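Side-chain contacts in putative rubredoxin reductase (Rhodopseudomonas palustris, PDB 3FG2), which probably passes electrons from NADH through its bound FAD to the ferredoxin of the CYP199A2 system: residues G13-V18 against N295-A300; S19-K24 against Q68-E73; Y99-L104 against A304-G309; I257-Q262 against I270-D275. All blocks are in the same frame, centred on the assembly; numbering follows the deposited sequence.

Overall arrangement
All four contacts belong to the FAD-binding part of the reductase, built round a parallel sheet of Rossmann type. Contact 1 pairs helices 11-22 and 293-306 on one face of that sheet, with G13 and A296 touching FAD. Contact 2 follows helix 11-22 to its far end, about 13 Å from contact 1 between centres, where it meets edge strand 72-75. Contact 3 sets the end of helix 293-306 against strand 101-104, and contact 4 packs the neighbouring strand 270-272 against another sheet; their centres lie about 12 Å apart and R306 NH2 bonds S271 OG between them. Contact 4 returns to the cofactor through G274 and D275, with Q299 of contact 1 holding G274 N.

Contact 1 (G13-V18 against N295-A300); sequences GFQVAV and NATDQA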
loop_
_atom_site.group_PDB
_atom_site.type_symbol
_atom_site.label_atom_id
_atom_site.label_comp_id
_atom_site.label_asym_id
_atom_site.label_seq_id
_atom_site.Cartn_x
_atom_site.Cartn_y
_atom_site.Cartn_z
ATOM N N GLY A 13 3.783 1.581 12.272
ATOM C CA GLY A 13 4.482 2.162 13.402
ATOM C C GLY A 13 3.533 2.744 14.431
ATOM O O GLY A 13 3.660 2.491 15.631
ATOM N N PHE A 14 2.577 3.531 13.956
ATOM C CA PHE A 14 1.593 4.153 14.828
ATOM C C PHE A 14 0.715 3.108 15.521
ATOM O O PHE A 14 0.462 3.196 16.723
ATOM C CB PHE A 14 0.713 5.104 14.017
ATOM C CG PHE A 14 -0.496 5.589 14.759
ATOM C CD1 PHE A 14 -0.375 6.533 15.767
ATOM C CD2 PHE A 14 -1.758 5.083 14.457
ATOM C CE1 PHE A 14 -1.499 6.972 16.469
ATOM C CE2 PHE A 14 -2.890 5.513 15.153
ATOM C CZ PHE A 14 -2.760 6.459 16.161
ATOM N N GLN A 15 0.256 2.120 14.757
ATOM C CA GLN A 15 -0.607 1.075 15.298
ATOM C C GLN A 15 0.043 0.212 16.372
ATOM O O GLN A 15 -0.597 -0.120 17.370
ATOM C CB GLN A 15 -1.126 0.178 14.174
ATOM C CG GLN A 15 -2.195 -0.803 14.627
ATOM C CD GLN A 15 -3.420 -0.105 15.197
ATOM O OE1 GLN A 15 -3.827 -0.362 16.338
ATOM N NE2 GLN A 15 -4.017 0.784 14.404
ATOM N N VAL A 16 1.302 -0.169 16.184
ATOM C CA VAL A 16 1.960 -0.992 17.190
ATOM C C VAL A 16 2.126 -0.185 18.482
ATOM O O VAL A 16 1.992 -0.719 19.582
ATOM C CB VAL A 16 3.336 -1.498 16.711
ATOM C CG1 VAL A 16 4.300 -0.345 16.563
ATOM C CG2 VAL A 16 3.874 -2.520 17.689
ATOM N N ALA A 17 2.402 1.106 18.347
ATOM C CA ALA A 17 2.556 1.960 19.517
ATOM C C ALA A 17 1.241 1.960 20.290
ATOM O O ALA A 17 1.201 1.680 21.490
ATOM C CB ALA A 17 2.911 3.386 19.090
ATOM N N VAL A 18 0.166 2.277 19.580
ATOM C CA VAL A 18 -1.158 2.324 20.175
ATOM C C VAL A 18 -1.594 0.982 20.754
ATOM O O VAL A 18 -2.002 0.915 21.911
ATOM C CB VAL A 18 -2.194 2.804 19.143
ATOM C CG1 VAL A 18 -3.606 2.577 19.662
ATOM C CG2 VAL A 18 -1.968 4.280 18.851
ATOM N N ASN A 295 -2.703 -5.220 6.429
ATOM C CA ASN A 295 -1.476 -5.900 6.801
ATOM C C ASN A 295 -0.666 -5.143 7.849
ATOM O O ASN A 295 -0.159 -5.735 8.799
ATOM C CB ASN A 295 -0.619 -6.131 5.562
ATOM C CG ASN A 295 0.668 -6.845 5.881
ATOM O OD1 ASN A 295 1.752 -6.254 5.829
ATOM N ND2 ASN A 295 0.561 -8.122 6.231
ATOM N N ALA A 296 -0.541 -3.833 7.671
ATOM C CA ALA A 296 0.215 -3.015 8.607
ATOM C C ALA A 296 -0.442 -3.064 9.978
ATOM O O ALA A 296 0.218 -3.232 11.006
ATOM C CB ALA A 296 0.277 -1.565 8.107
ATOM N N THR A 297 -1.758 -2.927 9.971
ATOM C CA THR A 297 -2.550 -2.923 11.185
ATOM C C THR A 297 -2.552 -4.260 11.921
ATOM O O THR A 297 -2.208 -4.318 13.101
ATOM C CB THR A 297 -3.997 -2.506 10.853
ATOM O OG1 THR A 297 -3.994 -1.160 10.359
ATOM C CG2 THR A 297 -4.886 -2.597 12.074
ATOM N N ASP A 298 -2.933 -5.334 11.237
ATOM C CA ASP A 298 -2.983 -6.640 11.879
ATOM C C ASP A 298 -1.609 -7.091 12.344
ATOM O O ASP A 298 -1.470 -7.706 13.403
ATOM C CB ASP A 298 -3.576 -7.695 10.942
ATOM C CG ASP A 298 -5.013 -7.398 10.558
ATOM O OD1 ASP A 298 -5.725 -6.706 11.328
ATOM O OD2 ASP A 298 -5.433 -7.874 9.482
ATOM N N GLN A 299 -0.584 -6.787 11.560
ATOM C CA GLN A 299 0.756 -7.180 11.954
ATOM C C GLN A 299 1.153 -6.431 13.219
ATOM O O GLN A 299 1.781 -7.002 14.118
ATOM C CB GLN A 299 1.745 -6.916 10.821
ATOM C CG GLN A 299 1.969 -8.127 9.929
ATOM C CD GLN A 299 3.062 -7.904 8.912
ATOM O OE1 GLN A 299 4.050 -7.219 9.187
ATOM N NE2 GLN A 299 2.904 -8.497 7.733
ATOM N N ALA A 300 0.772 -5.157 13.296
ATOM C CA ALA A 300 1.083 -4.354 14.472
ATOM C C ALA A 300 0.418 -4.980 15.700
ATOM O O ALA A 300 1.040 -5.116 16.754
ATOM C CB ALA A 300 0.596 -2.931 14.281
#
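Segments 13-18 and 295-300 are helical and run side by side in nearly the same direction, crossing at -28° with 8.2 Å between their axes, and come nearest where the CA atoms of V16 and A300 are 4.4 Å apart. So close an approach is possible because A300 offers only a methyl group at the interface. Its CB presses on the backbone of the facing helix, 3.4 Å from V16 N, and lies beside V16 CB, while V16 CG2 reaches across to the carbonyl O of A300. Q15 meets the same methyl from another side with its aliphatic part, CG lying 3.5 Å from A300 CB. Helix 11-22 is the first helix of the Rossmann-type FAD domain and contains G13, the last glycine of its GxGxxG sequence; helix 293-306 also starts at the cofactor, for A12 N and V293 N both bond to FAD. Because Q15 carries CG anti to its backbone N (chi1 -171°), the chain heads for 295-300, and a bend at chi2 (60°) then carries the side chain obliquely past that of T297. There Q15 CG is 3.8 Å from T297 O, and Q15 NE2 stops 4.2 Å from T297 CG2. The methyl of T297 is thus the branch that meets Q15, whereas its hydroxyl OG1 is hydrogen-bonded one turn back to V293 O.

Contact 2 (S19-K24 against Q68-E73); sequences SLRQAK and QDQAIE
R21 grips two successive carbonyls, of Q70 and A71, with one edge of its guanidinium. NE donates to Q70 O at 2.8 Å, the oxygen lying in the guanidinium plane and the donor nearly in line with the C=O bond. NH2 reaches A71 O, also at 2.8 Å, but with a different geometry: the donor stands above the carbonyl plane and the oxygen is tilted from the guanidinium plane. The A71 methyl lies close by, its CB 3.3 Å from R21 NH2. Closer to the helix the arginine is apolar, and its CG passes 4.1 Å from I72 CG1. A bend at chi2 (-50°) turns the chain so that NE and NH2 both face the carbonyls, while NH1 is held by G27 O. The two acceptors are presented by a Schellman motif, in which A71 has positive phi and ends helix 64-69; the arginine's charge would probably complement the negative end of that helix. Helix 11-22 closes the same way, with K24 at positive phi. The contact therefore joins the C-terminal ends of two helices just where 64-69 turns into strand 72-75, the sheet's edge strand, whose E73 pairs with neighbouring strand 29-32 as R21 lies on I29.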
loop_
_atom_site.group_PDB
_atom_site.type_symbol
_atom_site.label_atom_id
_atom_site.label_comp_id
_atom_site.label_asym_id
_atom_site.label_seq_id
_atom_site.Cartn_x
_atom_site.Cartn_y
_atom_site.Cartn_z
ATOM N N SER A 19 -1.495 -0.083 19.963
ATOM C CA SER A 19 -1.897 -1.405 20.424
ATOM C C SER A 19 -1.070 -1.860 21.613
ATOM O O SER A 19 -1.537 -2.636 22.452
ATOM C CB SER A 19 -1.770 -2.427 19.296
ATOM O OG SER A 19 -2.716 -2.165 18.275
ATOM N N LEU A 20 0.163 -1.377 21.677
ATOM C CA LEU A 20 1.054 -1.734 22.767
ATOM C C LEU A 20 0.471 -1.157 24.060
ATOM O O LEU A 20 0.379 -1.849 25.080
ATOM C CB LEU A 20 2.442 -1.163 22.484
ATOM C CG LEU A 20 3.714 -1.930 22.858
ATOM C CD1 LEU A 20 3.527 -3.437 22.723
ATOM C CD2 LEU A 20 4.840 -1.432 21.941
ATOM N N ARG A 21 0.057 0.106 24.003
ATOM C CA ARG A 21 -0.527 0.764 25.168
ATOM C C ARG A 21 -1.867 0.150 25.555
ATOM O O ARG A 21 -2.115 -0.115 26.732
ATOM C CB ARG A 21 -0.707 2.267 24.915
ATOM C CG ARG A 21 0.570 3.092 25.071
ATOM C CD ARG A 21 1.284 2.790 26.396
ATOM N NE ARG A 21 2.371 3.728 26.660
ATOM C CZ ARG A 21 3.543 3.380 27.179
ATOM N NH1 ARG A 21 3.776 2.114 27.491
ATOM N NH2 ARG A 21 4.485 4.293 27.374
ATOM N N GLN A 22 -2.733 -0.067 24.572
ATOM C CA GLN A 22 -4.031 -0.663 24.859
ATOM C C GLN A 22 -3.842 -1.942 25.656
ATOM O O GLN A 22 -4.615 -2.233 26.562
ATOM C CB GLN A 22 -4.790 -0.967 23.565
ATOM C CG GLN A 22 -5.324 0.272 22.862
ATOM C CD GLN A 22 -6.076 -0.070 21.596
ATOM O OE1 GLN A 22 -7.035 -0.839 21.621
ATOM N NE2 GLN A 22 -5.646 0.500 20.480
ATOM N N ALA A 23 -2.803 -2.700 25.318
ATOM C CA ALA A 23 -2.508 -3.951 26.004
ATOM C C ALA A 23 -1.773 -3.704 27.320
ATOM O O ALA A 23 -1.231 -4.631 27.927
ATOM C CB ALA A 23 -1.680 -4.858 25.100
ATOM N N LYS A 24 -1.748 -2.447 27.747
ATOM C CA LYS A 24 -1.109 -2.067 29.002
ATOM C C LYS A 24 0.380 -2.390 29.121
ATOM O O LYS A 24 0.828 -2.891 30.156
ATOM C CB LYS A 24 -1.846 -2.716 30.176
ATOM C CG LYS A 24 -2.813 -1.808 30.928
ATOM C CD LYS A 24 -4.088 -1.506 30.150
ATOM C CE LYS A 24 -3.947 -0.273 29.277
ATOM N NZ LYS A 24 -5.250 0.105 28.660
ATOM N N GLN A 68 0.941 12.298 23.982
ATOM C CA GLN A 68 1.324 12.697 25.329
ATOM C C GLN A 68 0.472 11.926 26.338
ATOM O O GLN A 68 0.992 11.323 27.279
ATOM C CB GLN A 68 1.119 14.204 25.495
ATOM C CG GLN A 68 1.656 15.011 24.314
ATOM C CD GLN A 68 1.486 16.514 24.486
ATOM O OE1 GLN A 68 0.411 16.992 24.858
ATOM N NE2 GLN A 68 2.546 17.267 24.199
ATOM N N ASP A 69 -0.840 11.933 26.120
ATOM C CA ASP A 69 -1.773 11.236 26.996
ATOM C C ASP A 69 -1.512 9.730 27.006
ATOM O O ASP A 69 -1.841 9.038 27.972
ATOM C CB ASP A 69 -3.210 11.482 26.532
ATOM C CG ASP A 69 -3.567 12.953 26.481
ATOM O OD1 ASP A 69 -4.697 13.275 26.051
ATOM O OD2 ASP A 69 -2.722 13.785 26.872
ATOM N N GLN A 70 -0.920 9.228 25.925
ATOM C CA GLN A 70 -0.647 7.801 25.796
ATOM C C GLN A 70 0.760 7.391 26.213
ATOM O O GLN A 70 1.094 6.203 26.195
ATOM C CB GLN A 70 -0.892 7.357 24.353
ATOM C CG GLN A 70 -2.322 7.535 23.873
ATOM C CD GLN A 70 -3.316 6.771 24.721
ATOM O OE1 GLN A 70 -3.029 5.671 25.187
ATOM N NE2 GLN A 70 -4.500 7.345 24.909
ATOM N N ALA A 71 1.578 8.366 26.591
ATOM C CA ALA A 71 2.951 8.085 27.000
ATOM C C ALA A 71 3.755 7.507 25.840
ATOM O O ALA A 71 4.676 6.714 26.046
ATOM C CB ALA A 71 2.967 7.117 28.179
ATOM N N ILE A 72 3.389 7.895 24.620
ATOM C CA ILE A 72 4.100 7.441 23.429
ATOM C C ILE A 72 5.010 8.580 23.006
ATOM O O ILE A 72 4.550 9.607 22.510
ATOM C CB ILE A 72 3.138 7.095 22.269
ATOM C CG1 ILE A 72 2.281 5.887 22.652
ATOM C CG2 ILE A 72 3.932 6.797 21.005
ATOM C CD1 ILE A 72 1.301 5.445 21.583
ATOM N N GLU A 73 6.304 8.389 23.214
ATOM C CA GLU A 73 7.292 9.406 22.888
ATOM C C GLU A 73 7.476 9.568 21.381
ATOM O O GLU A 73 8.065 8.704 20.722
ATOM C CB GLU A 73 8.628 9.043 23.543
ATOM C CG GLU A 73 9.512 10.231 23.850
ATOM C CD GLU A 73 10.836 9.812 24.444
ATOM O OE1 GLU A 73 10.825 9.030 25.421
ATOM O OE2 GLU A 73 11.884 10.269 23.934
#

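Contact 3 (Y99-L104 against A304-G309); sequences YGHLVL and AARLTG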
loop_
_atom_site.group_PDB
_atom_site.type_symbol
_atom_site.label_atom_id
_atom_site.label_comp_id
_atom_site.label_asym_id
_atom_site.label_seq_id
_atom_site.Cartn_x
_atom_site.Cartn_y
_atom_site.Cartn_z
ATOM N N TYR A 99 17.468 0.053 23.611
ATOM C CA TYR A 99 16.137 -0.499 23.470
ATOM C C TYR A 99 16.050 -1.897 24.054
ATOM O O TYR A 99 17.048 -2.624 24.107
ATOM C CB TYR A 99 15.726 -0.517 21.987
ATOM C CG TYR A 99 16.586 -1.396 21.092
ATOM C CD1 TYR A 99 16.491 -2.786 21.142
ATOM C CD2 TYR A 99 17.515 -0.835 20.218
ATOM C CE1 TYR A 99 17.298 -3.593 20.353
ATOM C CE2 TYR A 99 18.327 -1.634 19.424
ATOM C CZ TYR A 99 18.215 -3.010 19.500
ATOM O OH TYR A 99 19.034 -3.805 18.739
ATOM N N GLY A 100 14.854 -2.253 24.515
ATOM C CA GLY A 100 14.628 -3.583 25.046
ATOM C C GLY A 100 14.265 -4.409 23.827
ATOM O O GLY A 100 14.819 -5.486 23.585
ATOM N N HIS A 101 13.322 -3.881 23.049
ATOM C CA HIS A 101 12.885 -4.522 21.818
ATOM C C HIS A 101 12.735 -3.445 20.747
ATOM O O HIS A 101 12.201 -2.358 21.008
ATOM C CB HIS A 101 11.558 -5.260 22.022
ATOM C CG HIS A 101 11.290 -6.304 20.981
ATOM N ND1 HIS A 101 10.864 -5.995 19.707
ATOM C CD2 HIS A 101 11.459 -7.647 21.003
ATOM C CE1 HIS A 101 10.786 -7.101 18.989
ATOM N NE2 HIS A 101 11.144 -8.118 19.751
ATOM N N LEU A 102 13.229 -3.748 19.552
ATOM C CA LEU A 102 13.179 -2.825 18.419
ATOM C C LEU A 102 12.162 -3.270 17.370
ATOM O O LEU A 102 12.192 -4.412 16.904
ATOM C CB LEU A 102 14.567 -2.718 17.770
ATOM C CG LEU A 102 14.678 -1.920 16.467
ATOM C CD1 LEU A 102 14.202 -0.497 16.695
ATOM C CD2 LEU A 102 16.124 -1.931 15.973
ATOM N N VAL A 103 11.264 -2.362 17.003
ATOM C CA VAL A 103 10.246 -2.651 15.998
ATOM C C VAL A 103 10.524 -1.855 14.720
ATOM O O VAL A 103 10.520 -0.622 14.728
ATOM C CB VAL A 103 8.828 -2.297 16.516
ATOM C CG1 VAL A 103 7.814 -2.396 15.388
ATOM C CG2 VAL A 103 8.436 -3.236 17.646
ATOM N N LEU A 104 10.775 -2.569 13.626
ATOM C CA LEU A 104 11.044 -1.931 12.337
ATOM C C LEU A 104 9.755 -1.822 11.534
ATOM O O LEU A 104 9.133 -2.832 11.199
ATOM C CB LEU A 104 12.076 -2.734 11.542
ATOM C CG LEU A 104 13.443 -2.844 12.221
ATOM C CD1 LEU A 104 14.396 -3.662 11.362
ATOM C CD2 LEU A 104 13.993 -1.434 12.461
ATOM N N ALA A 304 2.217 -6.330 19.134
ATOM C CA ALA A 304 1.808 -5.744 20.401
ATOM C C ALA A 304 1.333 -6.850 21.336
ATOM O O ALA A 304 1.622 -6.834 22.532
ATOM C CB ALA A 304 0.695 -4.742 20.180
ATOM N N ALA A 305 0.610 -7.816 20.780
ATOM C CA ALA A 305 0.093 -8.924 21.568
ATOM C C ALA A 305 1.229 -9.787 22.093
ATOM O O ALA A 305 1.175 -10.291 23.218
ATOM C CB ALA A 305 -0.856 -9.763 20.728
ATOM N N ARG A 306 2.264 -9.950 21.277
ATOM C CA ARG A 306 3.411 -10.762 21.669
ATOM C C ARG A 306 4.215 -10.091 22.778
ATOM O O ARG A 306 4.446 -10.674 23.834
ATOM C CB ARG A 306 4.322 -11.005 20.465
ATOM C CG ARG A 306 5.327 -12.133 20.658
ATOM C CD ARG A 306 6.315 -12.166 19.510
ATOM N NE ARG A 306 7.270 -11.072 19.634
ATOM C CZ ARG A 306 7.719 -10.341 18.624
ATOM N NH1 ARG A 306 7.298 -10.576 17.388
ATOM N NH2 ARG A 306 8.594 -9.375 18.859
ATOM N N LEU A 307 4.634 -8.857 22.534
ATOM C CA LEU A 307 5.432 -8.119 23.504
ATOM C C LEU A 307 4.724 -7.915 24.839
ATOM O O LEU A 307 5.294 -7.314 25.753
ATOM C CB LEU A 307 5.835 -6.761 22.926
ATOM C CG LEU A 307 6.634 -6.791 21.621
ATOM C CD1 LEU A 307 6.946 -5.369 21.172
ATOM C CD2 LEU A 307 7.914 -7.577 21.830
ATOM N N THR A 308 3.490 -8.406 24.954
ATOM C CA THR A 308 2.742 -8.259 26.198
ATOM C C THR A 308 2.199 -9.568 26.744
ATOM O O THR A 308 1.397 -9.549 27.678
ATOM C CB THR A 308 1.536 -7.287 26.063
ATOM O OG1 THR A 308 0.530 -7.871 25.225
ATOM C CG2 THR A 308 1.979 -5.950 25.489
ATOM N N GLY A 309 2.606 -10.702 26.181
ATOM C CA GLY A 309 2.097 -11.951 26.716
ATOM C C GLY A 309 1.831 -13.111 25.780
ATOM O O GLY A 309 2.541 -14.117 25.836
#
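R306 NH2 lies over the sheet, where side chains from two neighbouring strands reach it: S271 OG is hydrogen-bonded to it, and H101 NE2 is 3.0 Å away. The imidazole and guanidinium planes are inclined 47° to each other, with H101 CE1 near the guanidinium plane at its edge. R306 NH1 is tied more weakly, to Q262 O, so the arginine's position is set from more than one direction. L307 takes a face of the same histidine: its CD2 methyl sits over the ring centre, 3.7 Å from the centroid and only 12° off the normal, a CH-pi contact. The imidazole is placed for this because H101 turns CG anti to the backbone N (chi1 -160°) and out from the strand. L307 CD1, the other branch, reaches down the strand to V103 CG2 at 4.4 Å. Replacing H101 with an alanine would probably leave L307 CD2 without the ring it rests on and open a gap beside R306 NH2. The leucine also touches L20 of helix 11-22. Helix 293-306 and the type I turn from R306 to G309 at its end thus pack on an inner strand of the parallel sheet of the Rossmann-type domain that binds FAD.

Contact 4 (I257-Q262 against I270-D275); sequences IIVDQQ and ISAIGD. With FAD (flavin-adenine dinucleotide), chain B.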
loop_
_atom_site.group_PDB
_atom_site.type_symbol
_atom_site.label_atom_id
_atom_site.label_comp_id
_atom_site.label_asym_id
_atom_site.label_seq_id
_atom_site.Cartn_x
_atom_site.Cartn_y
_atom_site.Cartn_z
ATOM N N ILE A 257 12.320 -7.125 4.909
ATOM C CA ILE A 257 13.106 -7.594 6.049
ATOM C C ILE A 257 12.517 -8.937 6.475
ATOM O O ILE A 257 11.351 -9.017 6.858
ATOM C CB ILE A 257 13.021 -6.605 7.233
ATOM C CG1 ILE A 257 13.341 -5.190 6.752
ATOM C CG2 ILE A 257 14.001 -7.017 8.338
ATOM C CD1 ILE A 257 13.240 -4.133 7.838
ATOM N N ILE A 258 13.324 -9.990 6.412
ATOM C CA ILE A 258 12.855 -11.327 6.756
ATOM C C ILE A 258 12.524 -11.536 8.230
ATOM O O ILE A 258 13.300 -11.179 9.116
ATOM C CB ILE A 258 13.872 -12.399 6.298
ATOM C CG1 ILE A 258 13.940 -12.418 4.765
ATOM C CG2 ILE A 258 13.458 -13.774 6.805
ATOM C CD1 ILE A 258 15.070 -13.269 4.202
ATOM N N VAL A 259 11.347 -12.117 8.464
ATOM C CA VAL A 259 10.849 -12.403 9.807
ATOM C C VAL A 259 10.078 -13.731 9.797
ATOM O O VAL A 259 9.584 -14.155 8.753
ATOM C CB VAL A 259 9.917 -11.260 10.309
ATOM C CG1 VAL A 259 10.691 -9.951 10.400
ATOM C CG2 VAL A 259 8.733 -11.100 9.372
ATOM N N ASP A 260 9.987 -14.390 10.952
ATOM C CA ASP A 260 9.274 -15.666 11.040
ATOM C C ASP A 260 7.773 -15.489 11.279
ATOM O O ASP A 260 7.245 -14.391 11.128
ATOM C CB ASP A 260 9.874 -16.556 12.142
ATOM C CG ASP A 260 9.821 -15.916 13.523
ATOM O OD1 ASP A 260 9.032 -14.963 13.730
ATOM O OD2 ASP A 260 10.571 -16.387 14.412
ATOM N N GLN A 261 7.091 -16.572 11.649
ATOM C CA GLN A 261 5.651 -16.533 11.896
ATOM C C GLN A 261 5.230 -15.472 12.906
ATOM O O GLN A 261 4.115 -14.958 12.852
ATOM C CB GLN A 261 5.161 -17.892 12.392
ATOM C CG GLN A 261 5.301 -19.009 11.387
ATOM C CD GLN A 261 4.931 -20.368 11.963
ATOM O OE1 GLN A 261 4.971 -21.380 11.259
ATOM N NE2 GLN A 261 4.571 -20.397 13.245
ATOM N N GLN A 262 6.120 -15.146 13.832
ATOM C CA GLN A 262 5.792 -14.161 14.846
ATOM C C GLN A 262 6.325 -12.775 14.534
ATOM O O GLN A 262 6.348 -11.899 15.402
ATOM C CB GLN A 262 6.284 -14.641 16.211
ATOM C CG GLN A 262 5.375 -15.701 16.825
ATOM C CD GLN A 262 6.004 -16.402 18.013
ATOM O OE1 GLN A 262 6.662 -15.774 18.846
ATOM N NE2 GLN A 262 5.792 -17.711 18.105
ATOM N N ILE A 270 14.270 -7.664 18.025
ATOM C CA ILE A 270 14.001 -6.918 16.800
ATOM C C ILE A 270 12.925 -7.539 15.907
ATOM O O ILE A 270 13.090 -8.646 15.373
ATOM C CB ILE A 270 15.283 -6.735 15.956
ATOM C CG1 ILE A 270 16.330 -5.963 16.761
ATOM C CG2 ILE A 270 14.959 -5.959 14.679
ATOM C CD1 ILE A 270 17.580 -5.594 15.970
ATOM N N SER A 271 11.826 -6.811 15.741
ATOM C CA SER A 271 10.719 -7.258 14.895
ATOM C C SER A 271 10.565 -6.336 13.692
ATOM O O SER A 271 11.038 -5.196 13.703
ATOM C CB SER A 271 9.403 -7.252 15.679
ATOM O OG SER A 271 9.387 -8.266 16.660
ATOM N N ALA A 272 9.898 -6.834 12.658
ATOM C CA ALA A 272 9.640 -6.041 11.455
ATOM C C ALA A 272 8.167 -6.213 11.104
ATOM O O ALA A 272 7.658 -7.334 11.094
ATOM C CB ALA A 272 10.516 -6.513 10.305
ATOM N N ILE A 273 7.485 -5.105 10.827
ATOM C CA ILE A 273 6.067 -5.143 10.494
ATOM C C ILE A 273 5.713 -4.175 9.361
ATOM O O ILE A 273 6.411 -3.179 9.131
ATOM C CB ILE A 273 5.197 -4.752 11.711
ATOM C CG1 ILE A 273 5.593 -3.355 12.195
ATOM C CG2 ILE A 273 5.351 -5.773 12.826
ATOM C CD1 ILE A 273 4.720 -2.821 13.295
ATOM N N GLY A 274 4.616 -4.475 8.666
ATOM C CA GLY A 274 4.161 -3.615 7.590
ATOM C C GLY A 274 4.759 -3.873 6.223
ATOM O O GLY A 274 5.218 -4.967 5.917
ATOM N N ASP A 275 4.747 -2.845 5.392
ATOM C CA ASP A 275 5.276 -2.953 4.043
ATOM C C ASP A 275 6.724 -3.435 3.983
ATOM O O ASP A 275 7.118 -4.077 3.013
ATOM C CB ASP A 275 5.165 -1.602 3.337
ATOM C CG ASP A 275 3.757 -1.302 2.858
ATOM O OD1 ASP A 275 2.812 -2.029 3.242
ATOM O OD2 ASP A 275 3.597 -0.327 2.091
HETATM P PA FAD B . 4.212 3.534 5.789
HETATM O O1A FAD B . 4.829 3.835 4.471
HETATM O O2A FAD B . 2.978 3.991 6.106
HETATM O O5B FAD B . 5.146 4.344 6.704
HETATM C C5B FAD B . 6.599 4.180 6.762
HETATM C C4B FAD B . 7.084 5.399 7.577
HETATM O O4B FAD B . 8.444 5.080 8.062
HETATM C C3B FAD B . 7.224 6.715 6.790
HETATM O O3B FAD B . 6.681 7.853 7.382
HETATM C C2B FAD B . 8.696 6.743 6.492
HETATM O O2B FAD B . 9.173 8.007 6.148
HETATM C C1B FAD B . 9.254 6.273 7.803
HETATM N N9A FAD B . 10.622 5.750 7.805
HETATM C C8A FAD B . 11.229 5.013 6.821
HETATM N N7A FAD B . 12.484 4.692 7.113
HETATM C C5A FAD B . 12.714 5.240 8.341
HETATM C C6A FAD B . 13.912 5.242 9.211
HETATM N N6A FAD B . 15.051 4.664 8.908
HETATM N N1A FAD B . 13.757 5.915 10.407
HETATM C C2A FAD B . 12.583 6.534 10.765
HETATM N N3A FAD B . 11.447 6.579 10.030
HETATM C C4A FAD B . 11.561 5.916 8.822
HETATM N N1 FAD B . -3.629 0.427 1.310
HETATM C C2 FAD B . -4.894 0.019 1.399
HETATM O O2 FAD B . -5.181 -1.002 1.949
HETATM N N3 FAD B . -5.979 0.777 0.848
HETATM C C4 FAD B . -5.763 1.980 0.198
HETATM O O4 FAD B . -6.710 2.599 -0.252
HETATM C C4X FAD B . -4.381 2.440 0.097
HETATM N N5 FAD B . -4.109 3.615 -0.520
HETATM C C5X FAD B . -2.790 4.028 -0.591
HETATM C C6 FAD B . -2.524 5.271 -1.232
HETATM C C7 FAD B . -1.242 5.769 -1.344
HETATM C C7M FAD B . -1.013 7.099 -2.035
HETATM C C8 FAD B . -0.114 5.007 -0.795
HETATM C C8M FAD B . 1.316 5.493 -0.879
HETATM C C9 FAD B . -0.365 3.772 -0.163
HETATM C C9A FAD B . -1.687 3.278 -0.053
HETATM N N10 FAD B . -2.021 2.019 0.601
HETATM C C10 FAD B . -3.319 1.600 0.686
HETATM C "C1'" FAD B . -0.898 1.233 1.171
HETATM C "C2'" FAD B . -0.674 1.612 2.666
HETATM O "O2'" FAD B . -0.476 3.007 2.742
HETATM C "C3'" FAD B . 0.539 0.851 3.162
HETATM O "O3'" FAD B . 0.286 -0.547 3.090
HETATM C "C4'" FAD B . 0.839 1.240 4.599
HETATM O "O4'" FAD B . 1.093 2.666 4.697
HETATM C "C5'" FAD B . 2.054 0.472 5.059
HETATM O "O5'" FAD B . 2.360 0.934 6.538
HETATM P P FAD B . 3.786 1.011 7.005
HETATM O O1P FAD B . 3.611 1.464 8.482
HETATM O O2P FAD B . 4.512 -0.166 6.830
HETATM O O3P FAD B . 4.511 2.044 6.258
#
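V259 keeps CG1 beside its backbone N (chi1 -62°) and I257 has CG2 anti to its own, torsions that set both branches against the methyl of A272. The three residues pack two sheets of the FAD-binding Rossmann-type domain together: A272 lies on 270-272, an edge strand of the parallel sheet, and I257 and V259 on 257-259, an edge strand of a small mixed sheet. V259 CG1 is only 3.4 Å from A272 CB, tighter than a usual carbon contact, whereas I257 CB keeps 4.0 Å from A272 CB. I257 also touches L104, on the strand next to 270-272. Beyond A272 the chain runs straight into the cofactor site. G274 N is held by Q299 OE1, and a side chain on G274 would clash with FAD O2P; at its backbone angles (phi 87°, psi -156°) a CB would also run into I273 O. The following D275 grips FAD twice, its backbone N donating to O2P at 3.0 Å and its carboxylate accepting from the ribityl hydroxyl, FAD O3' to D275 OD1 2.9 Å. This Gly-Asp pair at a strand end is a familiar FAD-binding signature of the family. An alanine in place of D275 would probably leave O3' without its acceptor and the ribityl chain freer to turn. The carboxylate also packs along that chain, D275 OD2 lying 3.4 Å from FAD C5'.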